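Local coordinates for putative uncharacterized protein (Dictyostelium purpureum, PDB 4R12), which probably acts as an essential, putatively substrate-recruiting subunit of gamma-secretase, the complex that cleaves membrane proteins such as Notch receptors within the membrane, at residues 74-78 with 79-83; 144-148 with 149-153; 292-295 with 296-300; 522-525 with 526-529. All blocks are in the same frame, centred on the assembly; numbering follows the deposited sequence.

In the fold
Four short turns illustrate how local hydrogen bonds start, cap or close the elements of a glycoprotein ectodomain. Interactions 1 and 2 both fall in the small-lobe family region, with centres about 18 Å apart and nearest atoms about 7 Å apart; each begins a helix, and each carries an N-linked glycan on an asparagine beside the helix start. Interactions 3 and 4 form a second pair, about 19 Å apart between centres, on disulfide-bonded turns. Interaction 4 binds a calcium ion, and the nearest side-chain atom of Lys-299 in interaction 3 is about 8 Å from that ion. The centres of interactions 1 and 3, on opposite sides of the chain's centre, are about 54 Å apart.

Interaction 1. Residues 74-78 with 79-83; sequences TNYFN and STSVL. With NAG (2-acetamido-2-deoxy-beta-D-glucopyranose), chain C.
Asn-78 and Ser-81 supply the main polar grip. Asn-78 OD1 accepts from Ser-81 N at 2.9 Å in a fairly straight bond (164°), because a chi1 of 71° folds the side chain back over the first turn. The Ser-81 hydroxyl bonds further back, OG donating to Tyr-76 O at 2.7 Å and tying the helix to the 3-10 segment before it. The backbone bond from Val-82 N to Asn-78 O, 3.0 Å long, completes the turn. This is an N-cap at the start of helix 79-83, and Asn-78 is also the asparagine of an Asn-Ser-Thr sequon, its ND2 joined to C1 of the N-acetylglucosamine. One amide thus serves helix and glycan through different atoms. The sugar's O6 donates to Asn-75 O at 2.9 Å. It also lies over one face of the Tyr-76 ring, off-centre toward the rim and 3.5 Å from Tyr-76 CE2, while the sugar's C6 comes within 3.4 Å of Tyr-76 CD2. Tyr-76 OH is hydrogen-bonded to Asp-53 OD1. Replacing Tyr-76 by alanine would probably leave the sugar's C6-O6 arm without its aromatic floor and Asp-53 without its phenol partner. The apolar contact is Val-82 CG2 against Phe-77 CD1, met obliquely at 4.0 Å.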
loop_
_atom_site.group_PDB
_atom_site.type_symbol
_atom_site.label_atom_id
_atom_site.label_comp_id
_atom_site.label_asym_id
_atom_site.label_seq_id
_atom_site.Cartn_x
_atom_site.Cartn_y
_atom_site.Cartn_z
ATOM N N THR A 74 -6.099 -21.762 -7.563
ATOM C CA THR A 74 -5.424 -21.011 -6.519
ATOM C C THR A 74 -5.361 -21.756 -5.181
ATOM O O THR A 74 -4.517 -21.438 -4.341
ATOM C CB THR A 74 -6.071 -19.632 -6.309
ATOM O OG1 THR A 74 -5.246 -18.859 -5.428
ATOM C CG2 THR A 74 -7.476 -19.761 -5.740
ATOM N N ASN A 75 -6.223 -22.753 -4.980
ATOM C CA ASN A 75 -6.130 -23.560 -3.762
ATOM C C ASN A 75 -4.791 -24.295 -3.668
ATOM O O ASN A 75 -4.362 -24.694 -2.585
ATOM C CB ASN A 75 -7.278 -24.559 -3.675
ATOM C CG ASN A 75 -8.434 -24.050 -2.821
ATOM O OD1 ASN A 75 -8.429 -22.902 -2.365
ATOM N ND2 ASN A 75 -9.432 -24.905 -2.601
ATOM N N TYR A 76 -4.123 -24.450 -4.808
ATOM C CA TYR A 76 -2.829 -25.121 -4.847
ATOM C C TYR A 76 -1.642 -24.165 -4.978
ATOM O O TYR A 76 -0.496 -24.602 -5.123
ATOM C CB TYR A 76 -2.830 -26.147 -5.979
ATOM C CG TYR A 76 -3.717 -27.303 -5.621
ATOM C CD1 TYR A 76 -5.083 -27.257 -5.864
ATOM C CD2 TYR A 76 -3.201 -28.417 -4.976
ATOM C CE1 TYR A 76 -5.912 -28.312 -5.503
ATOM C CE2 TYR A 76 -4.013 -29.467 -4.613
ATOM C CZ TYR A 76 -5.365 -29.411 -4.874
ATOM O OH TYR A 76 -6.165 -30.468 -4.507
ATOM N N PHE A 77 -1.917 -22.866 -4.887
ATOM C CA PHE A 77 -0.861 -21.854 -4.919
ATOM C C PHE A 77 -0.476 -21.378 -3.517
ATOM O O PHE A 77 -1.106 -20.483 -2.950
ATOM C CB PHE A 77 -1.286 -20.653 -5.780
ATOM C CG PHE A 77 -0.236 -19.575 -5.871
ATOM C CD1 PHE A 77 1.012 -19.842 -6.426
ATOM C CD2 PHE A 77 -0.496 -18.298 -5.399
ATOM C CE1 PHE A 77 1.980 -18.848 -6.525
ATOM C CE2 PHE A 77 0.474 -17.300 -5.483
ATOM C CZ PHE A 77 1.711 -17.576 -6.046
ATOM N N ASN A 78 0.476 -22.076 -2.921
ATOM C CA ASN A 78 1.034 -21.775 -1.612
ATOM C C ASN A 78 2.455 -22.389 -1.494
ATOM O O ASN A 78 2.795 -23.174 -2.304
ATOM C CB ASN A 78 0.094 -22.193 -0.471
ATOM C CG ASN A 78 -0.005 -23.696 -0.285
ATOM O OD1 ASN A 78 0.943 -24.390 -0.491
ATOM N ND2 ASN A 78 -1.166 -24.191 0.140
ATOM N N SER A 79 3.266 -21.990 -0.523
ATOM C CA SER A 79 4.663 -22.426 -0.464
ATOM C C SER A 79 4.788 -23.943 -0.493
ATOM O O SER A 79 5.495 -24.490 -1.331
ATOM C CB SER A 79 5.369 -21.866 0.778
ATOM O OG SER A 79 4.646 -22.156 1.961
ATOM N N THR A 80 4.079 -24.616 0.404
ATOM C CA THR A 80 4.214 -26.062 0.554
ATOM C C THR A 80 3.912 -26.806 -0.731
ATOM O O THR A 80 4.658 -27.697 -1.149
ATOM C CB THR A 80 3.285 -26.585 1.662
ATOM O OG1 THR A 80 3.843 -26.242 2.935
ATOM C CG2 THR A 80 3.143 -28.094 1.576
ATOM N N SER A 81 2.816 -26.406 -1.360
ATOM C CA SER A 81 2.305 -27.056 -2.547
ATOM C C SER A 81 3.193 -26.816 -3.771
ATOM O O SER A 81 3.445 -27.733 -4.556
ATOM C CB SER A 81 0.870 -26.562 -2.806
ATOM O OG SER A 81 0.424 -26.919 -4.095
ATOM N N VAL A 82 3.674 -25.587 -3.933
ATOM C CA VAL A 82 4.495 -25.253 -5.090
ATOM C C VAL A 82 5.932 -25.766 -4.917
ATOM O O VAL A 82 6.519 -26.300 -5.856
ATOM C CB VAL A 82 4.508 -23.726 -5.362
ATOM C CG1 VAL A 82 5.569 -23.365 -6.382
ATOM C CG2 VAL A 82 3.125 -23.247 -5.842
ATOM N N LEU A 83 6.487 -25.634 -3.717
ATOM C CA LEU A 83 7.880 -26.029 -3.517
ATOM C C LEU A 83 8.058 -27.540 -3.635
ATOM O O LEU A 83 9.162 -28.005 -3.889
ATOM C CB LEU A 83 8.409 -25.532 -2.167
ATOM C CG LEU A 83 8.593 -24.009 -2.055
ATOM C CD1 LEU A 83 9.588 -23.628 -0.987
ATOM C CD2 LEU A 83 9.010 -23.412 -3.389
HETATM C C1 NAG C . -1.478 -25.182 0.690
HETATM C C2 NAG C . -2.192 -25.547 1.979
HETATM C C3 NAG C . -2.486 -27.015 2.094
HETATM C C4 NAG C . -3.181 -27.560 0.887
HETATM C C5 NAG C . -2.355 -27.186 -0.345
HETATM C C6 NAG C . -2.960 -27.607 -1.661
HETATM C C7 NAG C . -1.431 -23.962 3.568
HETATM C C8 NAG C . -0.365 -23.605 4.550
HETATM N N2 NAG C . -1.413 -25.177 3.099
HETATM O O3 NAG C . -3.281 -27.200 3.245
HETATM O O4 NAG C . -3.201 -28.946 1.086
HETATM O O5 NAG C . -2.108 -25.796 -0.399
HETATM O O6 NAG C . -4.353 -27.498 -1.716
HETATM O O7 NAG C . -2.244 -23.159 3.238
#

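Interaction 2. Residues 144-148 with 149-153; sequences FAIDN and QTSVA. With NAG (2-acetamido-2-deoxy-beta-D-glucopyranose), chain D.
Ile-146, the last residue of strand 143-146, packs CG1 and CD1 against the first turn of helix 148-160, so the contact is a strand-to-helix junction with a capped helix start. Its CD1 lies 4.0 Å from Thr-150 CG2, and its CG1 also closes on the hydroxyl of Ser-151. The carbonyl of Ile-146 meanwhile accepts from the hydroxyl of Thr-98.

Asp-147 follows as the N-cap residue. A chi1 of 73° turns its carboxylate back toward the helix, where OD1 takes two bonds from a single residue. Thr-150 N reaches it at 2.8 Å, nearly along the C-O axis of the carboxylate, whereas Thr-150 OG1, at 2.7 Å, arrives from above the carboxylate plane; the two side chains cross at about a right angle. The positive end of the helix dipole is likely to stabilise the negative charge placed here. The backbone carbonyl is gripped twice as well: Asp-147 O accepts from Ser-151 N and, from above the carbonyl plane, from Ser-151 OG, each at 2.9 Å. That serine hydroxyl is also hydrogen-bonded to the backbone N of Thr-98.

Asn-148 opens the helix and the Asn-Gln-Thr sequon together. Its side chain extends away from the capping bonds, CG anti to the backbone N, and carries N-acetylglucosamine on ND2; Asp-99 O holds the sugar by a further hydrogen bond. Asn-148 O accepts from Val-152 N at 3.1 Å, while Val-152 CG2 sits 3.8 Å from Asn-148 OD1.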
loop_
_atom_site.group_PDB
_atom_site.type_symbol
_atom_site.label_atom_id
_atom_site.label_comp_id
_atom_site.label_asym_id
_atom_site.label_seq_id
_atom_site.Cartn_x
_atom_site.Cartn_y
_atom_site.Cartn_z
ATOM N N PHE A 144 2.943 -15.865 -13.336
ATOM C CA PHE A 144 1.910 -14.868 -13.643
ATOM C C PHE A 144 0.569 -15.257 -13.047
ATOM O O PHE A 144 0.171 -16.427 -13.111
ATOM C CB PHE A 144 1.690 -14.712 -15.158
ATOM C CG PHE A 144 2.792 -13.998 -15.898
ATOM C CD1 PHE A 144 4.112 -14.363 -15.751
ATOM C CD2 PHE A 144 2.484 -13.013 -16.820
ATOM C CE1 PHE A 144 5.116 -13.729 -16.480
ATOM C CE2 PHE A 144 3.484 -12.377 -17.551
ATOM C CZ PHE A 144 4.802 -12.739 -17.375
ATOM N N ALA A 145 -0.159 -14.270 -12.526
ATOM C CA ALA A 145 -1.588 -14.416 -12.358
ATOM C C ALA A 145 -2.277 -13.823 -13.591
ATOM O O ALA A 145 -1.680 -13.031 -14.327
ATOM C CB ALA A 145 -2.075 -13.724 -11.081
ATOM N N ILE A 146 -3.527 -14.213 -13.812
ATOM C CA ILE A 146 -4.303 -13.714 -14.942
ATOM C C ILE A 146 -5.704 -13.388 -14.453
ATOM O O ILE A 146 -6.146 -13.934 -13.440
ATOM C CB ILE A 146 -4.371 -14.732 -16.103
ATOM C CG1 ILE A 146 -4.581 -16.149 -15.564
ATOM C CG2 ILE A 146 -3.095 -14.661 -16.959
ATOM C CD1 ILE A 146 -4.814 -17.174 -16.642
ATOM N N ASP A 147 -6.405 -12.507 -15.166
ATOM C CA ASP A 147 -7.709 -12.048 -14.692
ATOM C C ASP A 147 -8.764 -13.140 -14.797
ATOM O O ASP A 147 -8.494 -14.254 -15.244
ATOM C CB ASP A 147 -8.163 -10.780 -15.439
ATOM C CG ASP A 147 -8.611 -11.042 -16.881
ATOM O OD1 ASP A 147 -8.657 -12.197 -17.342
ATOM O OD2 ASP A 147 -8.948 -10.059 -17.564
ATOM N N ASN A 148 -9.980 -12.827 -14.375
ATOM C CA ASN A 148 -11.055 -13.822 -14.281
ATOM C C ASN A 148 -11.393 -14.465 -15.609
ATOM O O ASN A 148 -11.336 -15.653 -15.742
ATOM C CB ASN A 148 -12.317 -13.218 -13.666
ATOM C CG ASN A 148 -13.310 -14.249 -13.198
ATOM O OD1 ASN A 148 -13.467 -15.286 -13.764
ATOM N ND2 ASN A 148 -13.988 -13.936 -12.147
ATOM N N GLN A 149 -11.759 -13.646 -16.564
ATOM C CA GLN A 149 -12.125 -14.111 -17.890
ATOM C C GLN A 149 -11.019 -14.966 -18.510
ATOM O O GLN A 149 -11.275 -16.067 -18.999
ATOM C CB GLN A 149 -12.449 -12.908 -18.779
ATOM C CG GLN A 149 -12.643 -13.233 -20.251
ATOM C CD GLN A 149 -13.330 -12.104 -21.006
ATOM O OE1 GLN A 149 -14.355 -11.579 -20.557
ATOM N NE2 GLN A 149 -12.767 -11.720 -22.150
ATOM N N THR A 150 -9.783 -14.474 -18.471
ATOM C CA THR A 150 -8.666 -15.221 -19.042
ATOM C C THR A 150 -8.439 -16.539 -18.299
ATOM O O THR A 150 -8.120 -17.553 -18.911
ATOM C CB THR A 150 -7.367 -14.383 -19.035
ATOM O OG1 THR A 150 -7.615 -13.126 -19.680
ATOM C CG2 THR A 150 -6.241 -15.101 -19.753
ATOM N N SER A 151 -8.618 -16.530 -16.978
ATOM C CA SER A 151 -8.441 -17.748 -16.193
ATOM C C SER A 151 -9.408 -18.837 -16.640
ATOM O O SER A 151 -9.021 -20.000 -16.781
ATOM C CB SER A 151 -8.616 -17.464 -14.695
ATOM O OG SER A 151 -7.485 -16.781 -14.174
ATOM N N VAL A 152 -10.662 -18.452 -16.863
ATOM C CA VAL A 152 -11.673 -19.392 -17.339
ATOM C C VAL A 152 -11.194 -20.086 -18.613
ATOM O O VAL A 152 -11.256 -21.314 -18.733
ATOM C CB VAL A 152 -13.028 -18.684 -17.596
ATOM C CG1 VAL A 152 -14.016 -19.626 -18.299
ATOM C CG2 VAL A 152 -13.606 -18.155 -16.288
ATOM N N ALA A 153 -10.678 -19.298 -19.546
ATOM C CA ALA A 153 -10.263 -19.831 -20.835
ATOM C C ALA A 153 -9.019 -20.718 -20.691
ATOM O O ALA A 153 -8.946 -21.793 -21.272
ATOM C CB ALA A 153 -10.017 -18.696 -21.814
HETATM C C1 NAG D . -15.463 -14.565 -11.634
HETATM C C2 NAG D . -15.776 -14.650 -10.162
HETATM C C3 NAG D . -17.033 -15.453 -9.939
HETATM C C4 NAG D . -18.170 -15.001 -10.846
HETATM C C5 NAG D . -17.655 -14.924 -12.283
HETATM C C6 NAG D . -18.646 -14.402 -13.281
HETATM C C7 NAG D . -13.953 -14.622 -8.630
HETATM C C8 NAG D . -12.985 -15.438 -7.862
HETATM N N2 NAG D . -14.698 -15.279 -9.478
HETATM O O3 NAG D . -17.368 -15.318 -8.574
HETATM O O4 NAG D . -19.230 -15.944 -10.714
HETATM O O5 NAG D . -16.589 -14.011 -12.280
HETATM O O6 NAG D . -19.008 -13.081 -12.925
HETATM O O7 NAG D . -14.045 -13.434 -8.488
#

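Interaction 3. Residues 292-295 with 296-300; sequences TYNS and DKSKC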
loop_
_atom_site.group_PDB
_atom_site.type_symbol
_atom_site.label_atom_id
_atom_site.label_comp_id
_atom_site.label_asym_id
_atom_site.label_seq_id
_atom_site.Cartn_x
_atom_site.Cartn_y
_atom_site.Cartn_z
ATOM N N THR A 292 21.059 25.301 -0.598
ATOM C CA THR A 292 20.762 26.127 -1.765
ATOM C C THR A 292 19.271 26.126 -2.108
ATOM O O THR A 292 18.708 25.092 -2.480
ATOM C CB THR A 292 21.558 25.654 -2.997
ATOM O OG1 THR A 292 22.942 25.519 -2.651
ATOM C CG2 THR A 292 21.412 26.645 -4.146
ATOM N N TYR A 293 18.639 27.292 -1.980
ATOM C CA TYR A 293 17.222 27.463 -2.295
ATOM C C TYR A 293 16.991 27.823 -3.766
ATOM O O TYR A 293 17.895 28.308 -4.444
ATOM C CB TYR A 293 16.610 28.557 -1.416
ATOM C CG TYR A 293 16.503 28.235 0.059
ATOM C CD1 TYR A 293 17.592 28.371 0.906
ATOM C CD2 TYR A 293 15.295 27.831 0.609
ATOM C CE1 TYR A 293 17.486 28.089 2.257
ATOM C CE2 TYR A 293 15.180 27.548 1.958
ATOM C CZ TYR A 293 16.275 27.681 2.776
ATOM O OH TYR A 293 16.153 27.397 4.119
ATOM N N ASN A 294 15.772 27.603 -4.252
ATOM C CA ASN A 294 15.390 28.102 -5.570
ATOM C C ASN A 294 14.971 29.570 -5.453
ATOM O O ASN A 294 14.976 30.127 -4.350
ATOM C CB ASN A 294 14.274 27.244 -6.192
ATOM C CG ASN A 294 12.913 27.455 -5.536
ATOM O OD1 ASN A 294 12.811 27.869 -4.383
ATOM N ND2 ASN A 294 11.854 27.147 -6.279
ATOM N N SER A 295 14.612 30.181 -6.582
ATOM C CA SER A 295 14.289 31.613 -6.652
ATOM C C SER A 295 13.425 32.117 -5.497
ATOM O O SER A 295 13.894 32.877 -4.655
ATOM C CB SER A 295 13.588 31.931 -7.978
ATOM O OG SER A 295 14.395 31.568 -9.084
ATOM N N ASP A 296 12.169 31.688 -5.451
ATOM C CA ASP A 296 11.273 32.130 -4.388
ATOM C C ASP A 296 11.401 31.285 -3.112
ATOM O O ASP A 296 10.542 31.357 -2.230
ATOM C CB ASP A 296 9.821 32.124 -4.878
ATOM C CG ASP A 296 9.412 30.794 -5.491
ATOM O OD1 ASP A 296 10.265 30.143 -6.134
ATOM O OD2 ASP A 296 8.230 30.409 -5.335
ATOM N N LYS A 297 12.473 30.501 -3.019
ATOM C CA LYS A 297 12.732 29.635 -1.863
ATOM C C LYS A 297 11.570 28.673 -1.562
ATOM O O LYS A 297 11.393 28.245 -0.421
ATOM C CB LYS A 297 13.054 30.474 -0.619
ATOM C CG LYS A 297 14.229 31.425 -0.804
ATOM C CD LYS A 297 14.538 32.221 0.462
ATOM C CE LYS A 297 15.492 31.470 1.387
ATOM N NZ LYS A 297 16.081 32.369 2.425
ATOM N N SER A 298 10.789 28.331 -2.583
ATOM C CA SER A 298 9.707 27.364 -2.418
ATOM C C SER A 298 10.238 25.938 -2.523
ATOM O O SER A 298 9.605 24.995 -2.046
ATOM C CB SER A 298 8.605 27.587 -3.456
ATOM O OG SER A 298 9.053 27.252 -4.757
ATOM N N LYS A 299 11.393 25.793 -3.168
ATOM C CA LYS A 299 12.059 24.500 -3.292
ATOM C C LYS A 299 13.498 24.576 -2.791
ATOM O O LYS A 299 14.074 25.662 -2.711
ATOM C CB LYS A 299 12.052 24.021 -4.743
ATOM C CG LYS A 299 10.677 23.917 -5.369
ATOM C CD LYS A 299 10.779 23.395 -6.795
ATOM C CE LYS A 299 9.405 23.344 -7.441
ATOM N NZ LYS A 299 9.251 22.164 -8.337
ATOM N N CYS A 300 14.074 23.422 -2.457
ATOM C CA CYS A 300 15.501 23.344 -2.138
ATOM C C CYS A 300 16.232 22.639 -3.267
ATOM O O CYS A 300 15.859 21.539 -3.665
ATOM C CB CYS A 300 15.755 22.612 -0.817
ATOM S SG CYS A 300 17.496 22.688 -0.264
#
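Asn-294 and Lys-299 lock the closely fitted side of this turn. Asn-294 N donates to Lys-299 O at 3.0 Å, and Asn-294 OD1 receives Lys-299 N at 2.8 Å in a nearly straight bond (171°) that arrives from above the amide plane. The other half of the amide works in its own plane, ND2 pointing straight at Ser-298 OG, 3.2 Å away, while the Asn-294 carbonyl accepts Lys-297 N. Both ends of the amide are thereby used, which fixes its rotation. A leucine in place of Asn-294 would probably leave Lys-299 N and Ser-298 OG without their amide partners and the far arm of the turn less firmly held.

The solvent side is looser. There the exposed chain of Lys-297, bent at chi3 (87°), passes over one face of the Tyr-293 ring. Its CE stands 3.6 Å from the ring centroid in a CH-pi contact, and NZ lies farther out, 4.5 Å from the same point, as a cation-pi partner. Exposed Asp-296 lies at the turn's tip, away from the lysine-tyrosine pair.

Beyond the turn, Tyr-293 and Cys-300 form an antiparallel non-hydrogen-bonded pair, and Cys-300 is joined to Cys-290: the arrangement is that of a small, disulfide-linked beta hairpin whose tip contains a type I turn.

Interaction 4. Residues 522-525 with 526-529; sequences CTSD and NDCP. With CA (calcium ion), chain G.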
loop_
_atom_site.group_PDB
_atom_site.type_symbol
_atom_site.label_atom_id
_atom_site.label_comp_id
_atom_site.label_asym_id
_atom_site.label_seq_id
_atom_site.Cartn_x
_atom_site.Cartn_y
_atom_site.Cartn_z
ATOM N N CYS A 522 -6.273 28.029 -16.836
ATOM C CA CYS A 522 -4.985 27.333 -16.815
ATOM C C CYS A 522 -5.076 25.994 -17.552
ATOM O O CYS A 522 -6.145 25.359 -17.545
ATOM C CB CYS A 522 -4.525 27.100 -15.379
ATOM S SG CYS A 522 -5.663 26.050 -14.418
ATOM N N THR A 523 -3.980 25.573 -18.191
ATOM C CA THR A 523 -3.946 24.250 -18.825
ATOM C C THR A 523 -2.863 23.343 -18.224
ATOM O O THR A 523 -2.701 22.200 -18.642
ATOM C CB THR A 523 -3.718 24.340 -20.350
ATOM O OG1 THR A 523 -2.469 24.988 -20.607
ATOM C CG2 THR A 523 -4.849 25.119 -21.029
ATOM N N SER A 524 -2.120 23.847 -17.251
ATOM C CA SER A 524 -1.174 23.003 -16.528
ATOM C C SER A 524 -0.856 23.639 -15.189
ATOM O O SER A 524 -1.085 24.831 -15.005
ATOM C CB SER A 524 0.110 22.798 -17.332
ATOM O OG SER A 524 0.950 23.923 -17.178
ATOM N N ASP A 525 -0.329 22.850 -14.255
ATOM C CA ASP A 525 -0.028 23.354 -12.922
ATOM C C ASP A 525 0.941 24.535 -12.959
ATOM O O ASP A 525 0.844 25.429 -12.130
ATOM C CB ASP A 525 0.545 22.243 -12.033
ATOM C CG ASP A 525 -0.437 21.115 -11.794
ATOM O OD1 ASP A 525 -1.672 21.345 -11.874
ATOM O OD2 ASP A 525 0.020 19.988 -11.513
ATOM N N ASN A 526 1.858 24.554 -13.928
ATOM C CA ASN A 526 2.836 25.642 -14.011
ATOM C C ASN A 526 2.201 26.989 -14.379
ATOM O O ASN A 526 2.829 28.038 -14.231
ATOM C CB ASN A 526 3.945 25.301 -15.016
ATOM C CG ASN A 526 4.750 24.074 -14.614
ATOM O OD1 ASN A 526 4.783 23.682 -13.438
ATOM N ND2 ASN A 526 5.410 23.460 -15.589
ATOM N N ASP A 527 0.953 26.965 -14.844
ATOM C CA ASP A 527 0.213 28.203 -15.110
ATOM C C ASP A 527 -0.276 28.853 -13.820
ATOM O O ASP A 527 -0.688 30.020 -13.819
ATOM C CB ASP A 527 -1.007 27.947 -16.007
ATOM C CG ASP A 527 -0.639 27.554 -17.420
ATOM O OD1 ASP A 527 0.514 27.783 -17.843
ATOM O OD2 ASP A 527 -1.533 27.031 -18.122
ATOM N N CYS A 528 -0.265 28.082 -12.734
ATOM C CA CYS A 528 -0.875 28.499 -11.476
ATOM C C CYS A 528 0.157 28.848 -10.398
ATOM O O CYS A 528 0.850 27.973 -9.893
ATOM C CB CYS A 528 -1.810 27.395 -10.953
ATOM S SG CYS A 528 -3.267 27.096 -12.043
ATOM N N PRO A 529 0.248 30.134 -10.033
ATOM C CA PRO A 529 1.183 30.545 -8.979
ATOM C C PRO A 529 0.801 29.940 -7.633
ATOM O O PRO A 529 -0.325 30.172 -7.179
ATOM C CB PRO A 529 1.033 32.071 -8.949
ATOM C CG PRO A 529 0.382 32.433 -10.252
ATOM C CD PRO A 529 -0.510 31.272 -10.569
HETATM CA CA CA G . 1.700 25.781 -9.948
HETATM O O HOH W 1 3.600 27.237 -10.766
HETATM O O HOH W 2 2.625 25.715 -7.626
HETATM O O HOH W 3 2.851 23.756 -10.007
#
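Asp-527 reaches back to Thr-523 because its CG stands anti to its own carbonyl carbon (chi1 -68°), which swings the carboxylate back over the backbone N-H groups of Thr-523 and Ser-524. In Cys-522 a chi1 of 62° sets the sulfur between backbone N and carbonyl carbon, facing Cys-528; the two sulfurs touch without bonding, Cys-522 SG 3.5 Å from Cys-528 SG.

The carboxylate grip is concentrated on one oxygen. Thr-523 N donates to Asp-527 OD2 at 2.8 Å, nearly straight at 169° and on the anti lone pair, while Thr-523 OG1 and Ser-524 N add weak bonds to the same atom. Nearer the backbone, Cys-522 CB packs 3.7 Å from Asp-527 CB.

Residues 524-528 make a short 3-10 turn, with Asp-527 N bonded to Ser-524 O at 3.0 Å and Cys-528 N to Asp-525 O at 2.9 Å. This turn belongs to the loop that leads from strand 516-522 to strand 532-534 of a small three-stranded antiparallel sheet, and two disulfides, Cys-522 to Cys-533 and Cys-528 to Cys-538, fasten it to that sheet.

The turn also presents carbonyls to a calcium ion. Asp-525 O and Cys-528 O each bind it at 2.4 Å, and Ser-531 O and three waters complete six ligands. Asp-525 O therefore serves metal and Cys-528 N at once, the N-H arriving from above its carbonyl plane. The carboxylate of Asp-525 is turned to other work, its OD1 accepting from the backbone N of Cys-533.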